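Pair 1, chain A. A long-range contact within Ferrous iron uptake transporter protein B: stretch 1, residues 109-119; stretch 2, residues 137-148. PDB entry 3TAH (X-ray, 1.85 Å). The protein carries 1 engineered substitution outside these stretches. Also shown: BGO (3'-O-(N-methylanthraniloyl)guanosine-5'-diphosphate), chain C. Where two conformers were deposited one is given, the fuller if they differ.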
# COMPACT_ATOMS: atom_id res chain seq x y z
N PRO A 109 -2.43 -1.00 8.67
CA PRO A 109 -3.81 -0.89 8.14
C PRO A 109 -4.01 0.29 7.21
O PRO A 109 -3.60 1.41 7.53
CB PRO A 109 -4.65 -0.74 9.40
CG PRO A 109 -3.90 -1.55 10.36
CD PRO A 109 -2.47 -1.20 10.13
N VAL A 110 -4.64 0.01 6.07
CA VAL A 110 -4.89 0.98 5.01
C VAL A 110 -6.31 1.52 5.10
O VAL A 110 -7.24 0.76 5.35
CB VAL A 110 -4.65 0.32 3.63
CG1 VAL A 110 -5.16 1.19 2.50
CG2 VAL A 110 -3.15 0.00 3.47
N THR A 111 -6.45 2.85 4.91
CA THR A 111 -7.72 3.54 4.73
C THR A 111 -7.60 4.27 3.39
O THR A 111 -6.58 4.91 3.13
CB THR A 111 -7.99 4.54 5.86
OG1 THR A 111 -8.19 3.83 7.10
CG2 THR A 111 -9.23 5.40 5.55
N ILE A 112 -8.61 4.18 2.52
CA ILE A 112 -8.52 4.79 1.18
C ILE A 112 -9.32 6.08 1.11
O ILE A 112 -10.49 6.08 1.50
CB ILE A 112 -9.02 3.83 0.08
CG1 ILE A 112 -8.06 2.64 -0.11
CG2 ILE A 112 -9.20 4.57 -1.25
CD1 ILE A 112 -8.59 1.56 -1.11
N ALA A 113 -8.69 7.17 0.63
CA ALA A 113 -9.39 8.38 0.22
C ALA A 113 -9.60 8.17 -1.27
O ALA A 113 -8.66 8.24 -2.05
CB ALA A 113 -8.58 9.66 0.49
N LEU A 114 -10.85 7.91 -1.65
CA LEU A 114 -11.22 7.64 -3.02
C LEU A 114 -11.48 9.03 -3.59
O LEU A 114 -12.62 9.52 -3.54
CB LEU A 114 -12.44 6.72 -3.09
CG LEU A 114 -12.96 6.37 -4.49
CD1 LEU A 114 -11.91 5.56 -5.25
CD2 LEU A 114 -14.28 5.61 -4.47
N ASN A 115 -10.41 9.63 -4.11
CA ASN A 115 -10.34 11.04 -4.49
C ASN A 115 -10.77 11.26 -5.95
O ASN A 115 -10.93 10.30 -6.71
CB ASN A 115 -8.92 11.58 -4.17
CG ASN A 115 -8.85 13.11 -4.16
OD1 ASN A 115 -9.66 13.78 -3.53
ND2 ASN A 115 -7.86 13.66 -4.87
N MET A 116 -10.97 12.52 -6.36
CA MET A 116 -11.46 12.86 -7.70
C MET A 116 -12.89 12.39 -7.92
O MET A 116 -13.31 12.21 -9.06
CB MET A 116 -10.60 12.24 -8.81
CG MET A 116 -9.15 12.58 -8.72
SD MET A 116 -8.84 14.15 -9.54
CE MET A 116 -7.10 14.31 -9.18
N ILE A 117 -13.64 12.21 -6.83
CA ILE A 117 -15.00 11.67 -6.92
C ILE A 117 -15.93 12.62 -7.71
O ILE A 117 -16.89 12.17 -8.37
CB ILE A 117 -15.55 11.29 -5.50
CG1 ILE A 117 -16.52 10.11 -5.61
CG2 ILE A 117 -16.18 12.50 -4.78
CD1 ILE A 117 -15.83 8.79 -5.98
N ASP A 118 -15.65 13.91 -7.66
CA ASP A 118 -16.44 14.91 -8.42
C ASP A 118 -16.25 14.80 -9.94
O ASP A 118 -17.15 15.16 -10.70
CB ASP A 118 -16.08 16.33 -7.97
CG ASP A 118 -14.62 16.66 -8.20
OD1 ASP A 118 -13.77 16.04 -7.53
OD2 ASP A 118 -14.30 17.52 -9.04
N VAL A 119 -15.07 14.34 -10.37
CA VAL A 119 -14.71 14.16 -11.78
C VAL A 119 -15.42 12.95 -12.36
O VAL A 119 -15.88 12.96 -13.51
CB VAL A 119 -13.18 13.94 -11.95
CG1 VAL A 119 -12.79 13.81 -13.43
CG2 VAL A 119 -12.40 15.07 -11.31
N GLY A 137 -11.34 -5.10 1.68
CA GLY A 137 -11.06 -5.35 3.08
C GLY A 137 -10.43 -4.15 3.79
O GLY A 137 -9.69 -4.32 4.75
N VAL A 138 -10.72 -2.95 3.30
CA VAL A 138 -10.24 -1.70 3.90
C VAL A 138 -11.34 -0.66 3.91
O VAL A 138 -12.20 -0.67 3.03
CB VAL A 138 -9.03 -1.10 3.17
CG1 VAL A 138 -7.85 -2.08 3.19
CG2 VAL A 138 -9.39 -0.64 1.74
N PRO A 139 -11.31 0.26 4.89
CA PRO A 139 -12.24 1.38 4.83
C PRO A 139 -12.00 2.22 3.58
O PRO A 139 -10.85 2.40 3.17
CB PRO A 139 -11.91 2.20 6.09
CG PRO A 139 -11.12 1.29 6.97
CD PRO A 139 -10.48 0.27 6.11
N VAL A 140 -13.08 2.71 2.98
CA VAL A 140 -12.99 3.61 1.84
C VAL A 140 -13.93 4.80 2.08
O VAL A 140 -15.09 4.60 2.44
CB VAL A 140 -13.39 2.91 0.51
CG1 VAL A 140 -13.23 3.86 -0.67
CG2 VAL A 140 -12.56 1.63 0.27
N VAL A 141 -13.43 6.01 1.87
CA VAL A 141 -14.21 7.25 1.97
C VAL A 141 -14.03 8.07 0.69
O VAL A 141 -12.91 8.37 0.29
CB VAL A 141 -13.77 8.09 3.19
CG1 VAL A 141 -14.54 9.42 3.23
CG2 VAL A 141 -13.96 7.32 4.48
N ALA A 142 -15.14 8.42 0.03
CA ALA A 142 -15.12 9.23 -1.17
C ALA A 142 -14.70 10.64 -0.78
O ALA A 142 -15.24 11.21 0.17
CB ALA A 142 -16.47 9.26 -1.86
N THR A 143 -13.71 11.18 -1.50
CA THR A 143 -13.26 12.54 -1.26
C THR A 143 -13.14 13.33 -2.57
O THR A 143 -13.02 12.77 -3.66
CB THR A 143 -11.87 12.61 -0.55
OG1 THR A 143 -10.85 12.08 -1.40
CG2 THR A 143 -11.88 11.84 0.76
N SER A 144 -13.18 14.65 -2.41
CA SER A 144 -12.85 15.60 -3.48
C SER A 144 -12.00 16.70 -2.87
O SER A 144 -12.48 17.45 -2.02
CB SER A 144 -14.11 16.20 -4.12
OG SER A 144 -13.74 17.11 -5.15
N ALA A 145 -10.73 16.76 -3.28
CA ALA A 145 -9.84 17.84 -2.86
C ALA A 145 -10.31 19.18 -3.45
O ALA A 145 -10.18 20.22 -2.80
CB ALA A 145 -8.39 17.53 -3.27
N LEU A 146 -10.88 19.16 -4.65
CA LEU A 146 -11.39 20.39 -5.29
C LEU A 146 -12.60 20.95 -4.54
O LEU A 146 -12.59 22.10 -4.06
CB LEU A 146 -11.74 20.14 -6.77
CG LEU A 146 -12.37 21.32 -7.54
CD1 LEU A 146 -11.45 22.53 -7.51
CD2 LEU A 146 -12.67 20.91 -8.96
N LYS A 147 -13.64 20.13 -4.42
CA LYS A 147 -14.88 20.51 -3.75
C LYS A 147 -14.75 20.55 -2.23
O LYS A 147 -15.65 21.04 -1.56
CB LYS A 147 -16.03 19.57 -4.13
CG LYS A 147 -16.26 19.39 -5.64
CD LYS A 147 -16.63 20.70 -6.34
CE LYS A 147 -16.61 20.55 -7.86
NZ LYS A 147 -16.71 21.88 -8.54
N GLN A 148 -13.65 20.03 -1.70
CA GLN A 148 -13.38 19.99 -0.26
C GLN A 148 -14.45 19.20 0.50
O GLN A 148 -15.08 19.71 1.44
CB GLN A 148 -13.17 21.42 0.29
CG GLN A 148 -12.13 22.21 -0.51
CD GLN A 148 -11.74 23.56 0.09
OE1 GLN A 148 -12.07 23.87 1.23
NE2 GLN A 148 -11.03 24.37 -0.69
C' BGO C . -4.14 21.01 -11.17
N1 BGO C . -11.02 16.71 -7.84
C2 BGO C . -10.64 17.43 -8.99
N2 BGO C . -11.55 17.79 -9.89
N3 BGO C . -9.35 17.75 -9.17
C4 BGO C . -8.43 17.39 -8.24
C5 BGO C . -8.76 16.67 -7.09
C6 BGO C . -10.09 16.32 -6.87
O6 BGO C . -10.46 15.70 -5.87
N7 BGO C . -7.62 16.49 -6.41
C8 BGO C . -6.61 17.05 -7.09
N9 BGO C . -7.13 17.59 -8.20
PA BGO C . -2.11 16.87 -7.06
PB BGO C . -0.34 14.64 -6.45
C1' BGO C . -4.53 21.78 -12.45
O1' BGO C . -3.49 21.55 -10.28
O1A BGO C . -2.55 17.11 -5.68
C1B BGO C . -6.49 18.29 -9.27
O1B BGO C . -0.79 13.28 -6.15
C2' BGO C . -4.37 23.17 -12.54
N2' BGO C . -3.86 23.90 -11.54
O2' BGO C . -5.83 20.48 -8.73
O2A BGO C . -1.03 17.72 -7.66
C2B BGO C . -5.38 19.17 -9.00
O2B BGO C . 0.02 15.44 -5.30
C3' BGO C . -4.75 23.80 -13.72
O3' BGO C . -4.52 19.77 -11.00
O3A BGO C . -1.61 15.33 -7.22
C3B BGO C . -4.12 19.19 -9.75
O3B BGO C . 0.69 14.69 -7.55
C4' BGO C . -5.28 23.08 -14.77
O4' BGO C . -5.68 17.27 -9.96
C4B BGO C . -4.24 17.73 -10.18
C5' BGO C . -5.45 21.71 -14.69
O5' BGO C . -3.40 16.93 -8.02
C5B BGO C . -3.32 16.74 -9.44
C6' BGO C . -5.07 21.05 -13.51
CM' BGO C . -3.22 25.21 -11.75

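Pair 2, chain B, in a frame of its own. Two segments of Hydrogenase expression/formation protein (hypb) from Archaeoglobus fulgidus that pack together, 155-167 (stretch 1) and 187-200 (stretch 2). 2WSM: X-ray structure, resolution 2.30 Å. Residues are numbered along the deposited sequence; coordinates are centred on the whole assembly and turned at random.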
# COMPACT_ATOMS: atom_id res chain seq x y z
N VAL B 155 6.35 -2.61 -9.66
CA VAL B 155 5.40 -3.52 -10.28
C VAL B 155 4.95 -3.03 -11.65
O VAL B 155 4.29 -3.75 -12.39
CB VAL B 155 4.16 -3.80 -9.36
CG1 VAL B 155 4.61 -4.24 -7.97
CG2 VAL B 155 3.25 -2.57 -9.26
N ALA B 156 5.34 -1.80 -11.98
CA ALA B 156 4.90 -1.17 -13.22
C ALA B 156 5.56 -1.75 -14.48
O ALA B 156 6.73 -2.10 -14.48
CB ALA B 156 5.14 0.32 -13.15
N ASP B 157 4.77 -1.85 -15.55
CA ASP B 157 5.29 -2.16 -16.87
C ASP B 157 5.59 -0.84 -17.58
O ASP B 157 6.44 -0.77 -18.47
CB ASP B 157 4.26 -2.94 -17.69
CG ASP B 157 3.97 -4.29 -17.10
OD1 ASP B 157 4.91 -5.11 -17.02
OD2 ASP B 157 2.81 -4.54 -16.71
N LEU B 158 4.86 0.19 -17.19
CA LEU B 158 5.02 1.51 -17.77
C LEU B 158 4.80 2.52 -16.65
O LEU B 158 3.87 2.40 -15.86
CB LEU B 158 4.02 1.73 -18.91
CG LEU B 158 4.25 2.95 -19.82
CD1 LEU B 158 3.53 2.79 -21.17
CD2 LEU B 158 3.80 4.23 -19.14
N ILE B 159 5.69 3.50 -16.58
CA ILE B 159 5.61 4.54 -15.56
C ILE B 159 5.41 5.87 -16.26
O ILE B 159 6.16 6.23 -17.17
CB ILE B 159 6.89 4.58 -14.72
CG1 ILE B 159 7.06 3.28 -13.93
CG2 ILE B 159 6.89 5.80 -13.81
CD1 ILE B 159 8.36 3.17 -13.14
N VAL B 160 4.37 6.60 -15.85
CA VAL B 160 4.08 7.89 -16.46
C VAL B 160 4.41 9.03 -15.52
O VAL B 160 3.84 9.14 -14.43
CB VAL B 160 2.60 8.01 -16.88
CG1 VAL B 160 2.34 9.36 -17.57
CG2 VAL B 160 2.21 6.85 -17.79
N ILE B 161 5.36 9.86 -15.93
CA ILE B 161 5.64 11.10 -15.22
C ILE B 161 4.85 12.21 -15.90
O ILE B 161 5.02 12.47 -17.09
CB ILE B 161 7.15 11.40 -15.18
CG1 ILE B 161 7.90 10.20 -14.62
CG2 ILE B 161 7.42 12.63 -14.35
CD1 ILE B 161 9.40 10.25 -14.83
N ASN B 162 3.99 12.87 -15.13
CA ASN B 162 2.85 13.60 -15.66
C ASN B 162 2.90 15.09 -15.36
O ASN B 162 3.56 15.52 -14.41
CB ASN B 162 1.56 13.00 -15.08
CG ASN B 162 0.32 13.42 -15.84
OD1 ASN B 162 0.39 13.75 -17.02
ND2 ASN B 162 -0.82 13.41 -15.17
N LYS B 163 2.19 15.86 -16.17
CA LYS B 163 2.11 17.31 -16.01
C LYS B 163 3.51 17.93 -15.97
O LYS B 163 3.76 18.85 -15.19
CB LYS B 163 1.32 17.67 -14.74
CG LYS B 163 -0.11 17.16 -14.73
CD LYS B 163 -0.88 17.62 -13.48
CE LYS B 163 -2.04 16.68 -13.17
NZ LYS B 163 -3.11 17.29 -12.30
N VAL B 164 4.41 17.42 -16.81
CA VAL B 164 5.80 17.89 -16.79
C VAL B 164 5.96 19.39 -17.12
O VAL B 164 6.89 20.04 -16.64
CB VAL B 164 6.71 17.06 -17.72
CG1 VAL B 164 6.66 15.59 -17.33
CG2 VAL B 164 6.33 17.25 -19.18
N ALA B 165 5.06 19.93 -17.94
CA ALA B 165 5.14 21.35 -18.29
C ALA B 165 4.94 22.26 -17.08
O ALA B 165 5.09 23.48 -17.18
CB ALA B 165 4.16 21.70 -19.41
N LEU B 166 4.59 21.67 -15.94
CA LEU B 166 4.50 22.42 -14.69
C LEU B 166 5.74 22.20 -13.83
O LEU B 166 5.85 22.77 -12.74
CB LEU B 166 3.24 22.02 -13.91
CG LEU B 166 1.90 22.28 -14.59
CD1 LEU B 166 0.74 21.97 -13.65
CD2 LEU B 166 1.82 23.72 -15.08
N ALA B 167 6.67 21.38 -14.32
CA ALA B 167 7.87 21.02 -13.56
C ALA B 167 8.57 22.23 -12.97
O ALA B 167 8.69 22.37 -11.75
CB ALA B 167 8.83 20.23 -14.43
N ARG B 187 13.25 -2.34 -16.25
CA ARG B 187 12.51 -2.88 -17.40
C ARG B 187 11.35 -2.00 -17.89
O ARG B 187 10.93 -2.12 -19.04
CB ARG B 187 12.03 -4.30 -17.10
CG ARG B 187 13.18 -5.29 -16.92
CD ARG B 187 12.72 -6.68 -16.49
NE ARG B 187 13.77 -7.37 -15.73
CZ ARG B 187 14.85 -7.91 -16.28
NH1 ARG B 187 15.04 -7.85 -17.59
NH2 ARG B 187 15.76 -8.51 -15.52
N ALA B 188 10.84 -1.13 -17.02
CA ALA B 188 9.65 -0.34 -17.35
C ALA B 188 9.90 0.72 -18.41
O ALA B 188 10.90 1.42 -18.36
CB ALA B 188 9.08 0.32 -16.10
N LYS B 189 8.97 0.85 -19.35
CA LYS B 189 8.96 2.01 -20.22
C LYS B 189 8.65 3.23 -19.35
O LYS B 189 7.95 3.11 -18.34
CB LYS B 189 7.91 1.88 -21.33
CG LYS B 189 7.99 0.59 -22.15
CD LYS B 189 6.96 0.60 -23.28
CE LYS B 189 6.73 -0.80 -23.85
NZ LYS B 189 7.82 -1.25 -24.77
N ILE B 190 9.17 4.38 -19.74
CA ILE B 190 8.93 5.61 -19.00
C ILE B 190 8.53 6.71 -19.96
O ILE B 190 9.22 6.97 -20.94
CB ILE B 190 10.18 6.04 -18.19
CG1 ILE B 190 10.56 4.96 -17.18
CG2 ILE B 190 9.92 7.35 -17.48
CD1 ILE B 190 11.76 5.31 -16.32
N ILE B 191 7.40 7.35 -19.69
CA ILE B 191 6.94 8.42 -20.55
C ILE B 191 6.82 9.71 -19.77
O ILE B 191 6.26 9.74 -18.68
CB ILE B 191 5.57 8.07 -21.17
CG1 ILE B 191 5.68 6.83 -22.06
CG2 ILE B 191 5.03 9.26 -21.96
CD1 ILE B 191 4.34 6.25 -22.49
N GLU B 192 7.38 10.78 -20.31
CA GLU B 192 7.21 12.10 -19.74
C GLU B 192 6.03 12.75 -20.43
O GLU B 192 6.04 12.92 -21.65
CB GLU B 192 8.47 12.94 -19.94
CG GLU B 192 9.74 12.29 -19.42
CD GLU B 192 10.98 13.00 -19.91
OE1 GLU B 192 11.07 14.23 -19.71
OE2 GLU B 192 11.84 12.33 -20.52
N MET B 193 5.02 13.11 -19.66
CA MET B 193 3.74 13.46 -20.28
C MET B 193 3.19 14.78 -19.81
O MET B 193 3.29 15.14 -18.64
CB MET B 193 2.72 12.34 -20.04
CG MET B 193 1.35 12.58 -20.69
SD MET B 193 0.16 11.27 -20.30
CE MET B 193 0.74 9.94 -21.34
N ASP B 194 2.61 15.52 -20.76
CA ASP B 194 1.82 16.70 -20.45
C ASP B 194 0.68 16.77 -21.46
O ASP B 194 0.89 17.15 -22.61
CB ASP B 194 2.67 17.96 -20.51
CG ASP B 194 1.92 19.18 -20.03
OD1 ASP B 194 1.45 19.95 -20.89
OD2 ASP B 194 1.78 19.36 -18.80
N LEU B 195 -0.52 16.40 -21.03
CA LEU B 195 -1.65 16.32 -21.94
C LEU B 195 -1.97 17.68 -22.59
O LEU B 195 -2.32 17.75 -23.77
CB LEU B 195 -2.87 15.71 -21.25
CG LEU B 195 -2.74 14.20 -20.98
CD1 LEU B 195 -3.97 13.62 -20.29
CD2 LEU B 195 -2.46 13.46 -22.28
N LYS B 196 -1.82 18.75 -21.82
CA LYS B 196 -2.05 20.10 -22.33
C LYS B 196 -1.25 20.35 -23.60
O LYS B 196 -1.79 20.77 -24.63
CB LYS B 196 -1.69 21.15 -21.28
CG LYS B 196 -2.55 21.12 -20.03
CD LYS B 196 -2.08 22.16 -19.01
CE LYS B 196 -0.64 21.91 -18.55
NZ LYS B 196 -0.49 20.70 -17.69
N THR B 197 0.05 20.09 -23.54
CA THR B 197 0.95 20.33 -24.66
C THR B 197 1.05 19.12 -25.59
O THR B 197 1.73 19.18 -26.62
CB THR B 197 2.36 20.73 -24.17
OG1 THR B 197 3.02 19.58 -23.64
CG2 THR B 197 2.27 21.80 -23.10
N GLY B 198 0.39 18.03 -25.21
CA GLY B 198 0.38 16.82 -26.02
C GLY B 198 1.63 15.97 -25.87
O GLY B 198 1.74 14.89 -26.45
N LYS B 199 2.59 16.46 -25.08
CA LYS B 199 3.85 15.76 -24.89
C LYS B 199 3.63 14.34 -24.33
O LYS B 199 2.94 14.16 -23.33
CB LYS B 199 4.74 16.57 -23.95
CG LYS B 199 6.19 16.11 -23.88
CD LYS B 199 7.01 17.07 -23.02
CE LYS B 199 8.44 16.57 -22.85
NZ LYS B 199 9.20 17.39 -21.86
N GLY B 200 4.20 13.35 -25.01
CA GLY B 200 4.18 11.97 -24.55
C GLY B 200 2.94 11.18 -24.92
O GLY B 200 2.92 9.95 -24.79
O HOH W 1 7.97 -3.45 -19.72
O HOH W 2 -0.56 15.64 -18.18

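Pair 1 and pair 2 are built on the same backbone: two neighbouring parallel strands, of which the first leads into a helix in pair 1 and a 3-10 segment in pair 2, the second into a loop. Fourteen central residues superpose with an RMSD of 0.9 Å, and the strand axes approach to 4.7 Å in both, at 23° in pair 1 and 17° in pair 2.

Four rungs of the hydrogen-bond ladder are shared. In pair 1, Ile A112 N donates to Pro A139 O (2.9 Å), and Val A141 N to Ile A112 O (3.0 Å); in pair 2, Ile B159 N donates to Lys B189 O (2.9 Å), and Ile B191 N to Ile B159 O (3.0 Å). The rungs continue with Leu A114 N to Val A141 O (2.9 Å) and Ile B161 N to Ile B191 O (2.9 Å), then Thr A143 N to Leu A114 O (2.8 Å) and Met B193 N to Ile B161 O (2.6 Å). Pro A139 matches Lys B189, and the difference is chemical: proline has no amide hydrogen, whereas Lys B189 N adds a rung to Asp B157 O (3.1 Å). Beyond the strands, Ile A117 N and Val B164 N both reach back, to Thr A143 O (3.3 Å) and Met B193 O (3.1 Å).

Beta-branched valine and isoleucine favour extended backbone, and with leucine they cover the sheet with hydrocarbon. On one face, Ile A112 CD1 meets Val A138 CG2 at 3.7 Å; in pair 2 the smaller Ala B188 takes the valine's position, and its CB lies 4.2 Å from Ile B159 CD1. Leu A114 CB packs on Val A140 CG1 (3.8 Å), as Ile B161 CD1 packs on Ile B190 CG2 (4.0 Å). On the other face, small Ala A113 lies beside Thr A143, its CB 3.8 Å from OG1, while Val B160 CG1 touches Met B193 CB at 3.9 Å.

Beyond the strands the polar chemistry differs. Asn A115 and Asn B162 match, but Asn A115 OD1 accepts from Thr A143 OG1 (3.0 Å), a bond the thioether of Met B193 cannot supply; Asn B162 OD1 instead accepts from water 2 (2.4 Å), which in turn accepts from Leu B195 N (2.9 Å). Farther along, Asp A118 meets Ser A144, whose OG donates to Asp A118 OD1 (2.6 Å). The same carboxylate reads the guanine of BGO, accepting from its N1 through OD1 (2.8 Å) and its N2 through OD2 (2.9 Å). In pair 2 the acid is on the other stretch: Ala B165 occupies the position of Asp A118, and Asp B194 that of Ser A144. Asp B194 OD2 sits 3.4 Å from Ala B165 CB while forming a salt bridge with Lys B196 NZ (2.9 Å).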